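Local coordinates for protein chromatin structure-remodeling complex subunit RSC2 (PDB 4BB7) that serves as a subunit of the yeast RSC chromatin-remodelling complex, which repositions nucleosomes, and contributes here its histone H3-binding BAH domain, at residues I107-T110 with R111-G115. Numbering follows the deposited sequence.
Sequences IHFT and RYQRG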
ATOM      1  N   ILE A 107      25.469  -6.601   4.164  1.00 27.23           N
ATOM      2  CA  ILE A 107      26.646  -6.176   3.408  1.00 32.57           C
ATOM      3  C   ILE A 107      26.714  -6.853   2.034  1.00 31.12           C
ATOM      4  O   ILE A 107      26.237  -7.974   1.856  1.00 26.59           O
ATOM      5  CB  ILE A 107      27.956  -6.439   4.193  1.00 28.22           C
ATOM      6  CG1 ILE A 107      29.130  -5.697   3.551  1.00 29.51           C
ATOM      7  CG2 ILE A 107      28.249  -7.926   4.278  1.00 29.56           C
ATOM      8  CD1 ILE A 107      30.430  -5.844   4.311  1.00 29.04           C
ATOM      9  N   HIS A 108      27.302  -6.155   1.067  1.00 29.34           N
ATOM     10  CA  HIS A 108      27.440  -6.677  -0.287  1.00 28.03           C
ATOM     11  C   HIS A 108      28.627  -7.635  -0.389  1.00 29.98           C
ATOM     12  O   HIS A 108      29.752  -7.283  -0.032  1.00 30.03           O
ATOM     13  CB  HIS A 108      27.604  -5.525  -1.279  1.00 26.03           C
ATOM     14  CG  HIS A 108      27.606  -5.961  -2.710  1.00 31.73           C
ATOM     15  ND1 HIS A 108      28.468  -5.433  -3.648  1.00 26.81           N
ATOM     16  CD2 HIS A 108      26.852  -6.875  -3.365  1.00 27.09           C
ATOM     17  CE1 HIS A 108      28.243  -6.003  -4.818  1.00 29.61           C
ATOM     18  NE2 HIS A 108      27.268  -6.883  -4.673  1.00 25.18           N
ATOM     19  N   PHE A 109      28.376  -8.844  -0.883  1.00 28.48           N
ATOM     20  CA  PHE A 109      29.409  -9.878  -0.924  1.00 31.66           C
ATOM     21  C   PHE A 109      30.756  -9.386  -1.438  1.00 30.51           C
ATOM     22  O   PHE A 109      31.793  -9.652  -0.834  1.00 34.00           O
ATOM     23  CB  PHE A 109      28.964 -11.081  -1.754  1.00 32.87           C
ATOM     24  CG  PHE A 109      30.038 -12.119  -1.928  1.00 32.16           C
ATOM     25  CD1 PHE A 109      30.495 -12.853  -0.840  1.00 28.30           C
ATOM     26  CD2 PHE A 109      30.596 -12.361  -3.174  1.00 29.36           C
ATOM     27  CE1 PHE A 109      31.486 -13.810  -0.993  1.00 31.00           C
ATOM     28  CE2 PHE A 109      31.589 -13.318  -3.335  1.00 28.95           C
ATOM     29  CZ  PHE A 109      32.035 -14.042  -2.243  1.00 31.06           C
ATOM     30  N   THR A 110      30.743  -8.680  -2.560  1.00 27.38           N
ATOM     31  CA  THR A 110      31.991  -8.225  -3.163  1.00 35.46           C
ATOM     32  C   THR A 110      32.789  -7.347  -2.193  1.00 35.67           C
ATOM     33  O   THR A 110      34.018  -7.386  -2.176  1.00 34.12           O
ATOM     34  CB  THR A 110      31.742  -7.474  -4.483  1.00 37.81           C
ATOM     35  OG1 THR A 110      30.803  -8.207  -5.282  1.00 37.78           O
ATOM     36  CG2 THR A 110      33.039  -7.310  -5.255  1.00 37.31           C
ATOM     37  N   ARG A 111      32.077  -6.571  -1.379  1.00 33.86           N
ATOM     38  CA  ARG A 111      32.701  -5.727  -0.360  1.00 33.61           C
ATOM     39  C   ARG A 111      33.205  -6.541   0.843  1.00 36.79           C
ATOM     40  O   ARG A 111      34.378  -6.448   1.218  1.00 30.70           O
ATOM     41  CB  ARG A 111      31.724  -4.640   0.094  1.00 34.30           C
ATOM     42  CG  ARG A 111      32.179  -3.823   1.289  1.00 29.00           C
ATOM     43  CD  ARG A 111      31.130  -2.776   1.648  1.00 35.06           C
ATOM     44  NE  ARG A 111      31.468  -2.042   2.864  1.00 41.36           N
ATOM     45  CZ  ARG A 111      30.573  -1.569   3.727  1.00 36.33           C
ATOM     46  NH1 ARG A 111      29.278  -1.755   3.514  1.00 26.58           N
ATOM     47  NH2 ARG A 111      30.977  -0.916   4.808  1.00 39.57           N
ATOM     48  N   TYR A 112      32.320  -7.338   1.438  1.00 34.98           N
ATOM     49  CA  TYR A 112      32.698  -8.211   2.551  1.00 35.75           C
ATOM     50  C   TYR A 112      33.849  -9.128   2.132  1.00 34.67           C
ATOM     51  O   TYR A 112      34.552  -9.701   2.968  1.00 31.68           O
ATOM     52  CB  TYR A 112      31.497  -9.049   3.002  1.00 32.47           C
ATOM     53  CG  TYR A 112      31.619  -9.616   4.400  1.00 30.53           C
ATOM     54  CD1 TYR A 112      32.529  -9.094   5.308  1.00 32.10           C
ATOM     55  CD2 TYR A 112      30.826 -10.684   4.808  1.00 39.55           C
ATOM     56  CE1 TYR A 112      32.641  -9.613   6.588  1.00 35.28           C
ATOM     57  CE2 TYR A 112      30.928 -11.210   6.088  1.00 31.06           C
ATOM     58  CZ  TYR A 112      31.838 -10.670   6.972  1.00 39.91           C
ATOM     59  OH  TYR A 112      31.947 -11.188   8.243  1.00 39.49           O
ATOM     60  N   GLN A 113      34.032  -9.257   0.823  1.00 33.00           N
ATOM     61  CA  GLN A 113      35.073 -10.110   0.268  1.00 34.48           C
ATOM     62  C   GLN A 113      36.447  -9.473   0.456  1.00 36.98           C
ATOM     63  O   GLN A 113      37.436 -10.164   0.699  1.00 36.92           O
ATOM     64  CB  GLN A 113      34.800 -10.349  -1.220  1.00 35.94           C
ATOM     65  CG  GLN A 113      35.325 -11.664  -1.753  1.00 37.81           C
ATOM     66  CD  GLN A 113      35.033 -11.843  -3.229  1.00 40.49           C
ATOM     67  OE1 GLN A 113      34.419 -10.981  -3.859  1.00 35.22           O
ATOM     68  NE2 GLN A 113      35.474 -12.966  -3.790  1.00 38.77           N
ATOM     69  N   ARG A 114      36.491  -8.148   0.351  1.00 34.05           N
ATOM     70  CA  ARG A 114      37.738  -7.396   0.429  1.00 33.30           C
ATOM     71  C   ARG A 114      38.089  -7.018   1.860  1.00 41.38           C
ATOM     72  O   ARG A 114      39.263  -6.899   2.206  1.00 48.42           O
ATOM     73  CB  ARG A 114      37.641  -6.119  -0.410  1.00 39.46           C
ATOM     74  CG  ARG A 114      37.504  -6.340  -1.908  1.00 44.76           C
ATOM     75  CD  ARG A 114      36.386  -5.481  -2.482  1.00 44.48           C
ATOM     76  NE  ARG A 114      36.297  -4.182  -1.819  1.00 41.60           N
ATOM     77  CZ  ARG A 114      35.351  -3.281  -2.065  1.00 46.38           C
ATOM     78  NH1 ARG A 114      34.408  -3.533  -2.964  1.00 47.03           N
ATOM     79  NH2 ARG A 114      35.346  -2.127  -1.410  1.00 40.20           N
ATOM     80  N   GLY A 115      37.071  -6.812   2.687  1.00 33.05           N
ATOM     81  CA  GLY A 115      37.297  -6.406   4.060  1.00 33.05           C
ATOM     82  C   GLY A 115      36.033  -6.350   4.890  1.00 40.08           C
ATOM     83  O   GLY A 115      35.074  -7.079   4.634  1.00 40.47           O
TER
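His108 O receives the backbone N of Tyr112 at 3.0 Å in a nearly straight bond (163° at the hydrogen), the first full helical link of a short helix that starts as the strand ends. Arg111 N also reaches His108 O, though weakly and at a sharper angle. His108 is the N-cap residue; its ring stacks on Trp145 and NE2 bonds to Ile142 O, so an aromatic with a polar rim suits the place. Further along, Arg111 O accepts from both Arg114 N and Gly115 N.

Ile107 turns its branched side chain toward Arg111 and Tyr112. With CG1 anti to the backbone N (chi1 -166°), CD1 lies 3.6 Å from Tyr112 CB, while CG2 sits 3.8 Å from Tyr112 CG. CD1 also lies over one face of the Arg111 guanidinium, 4.0 Å above its plane and toward the rim; the extended arginine chain runs past Ile107 to Tyr105 OH, Thr160 OG1 and Ala159 O. A long arginine can thus pack its methylenes on isoleucine and still satisfy its nitrogens.

The Gln113 amide meets the Phe109 ring at a slant, the two planes 29° apart, with CD 3.7 Å from Phe109 CE2. Glutamine suits the place because its extended chain carries a flat amide to this ring, while its side chain also touches Phe168 and Tyr229. With an alanine at this place the amide is gone, and the Phe109 ring and Tyr229 would probably each lose a neighbour.

Within the BAH domain the helix links strand 100-108 to strand 115-117. Ile107 and Tyr112 rest on Leu125 and Val127 of strand 125-128, whereas Phe109 stacks on Tyr82 and meets Phe168 of strand 166-172.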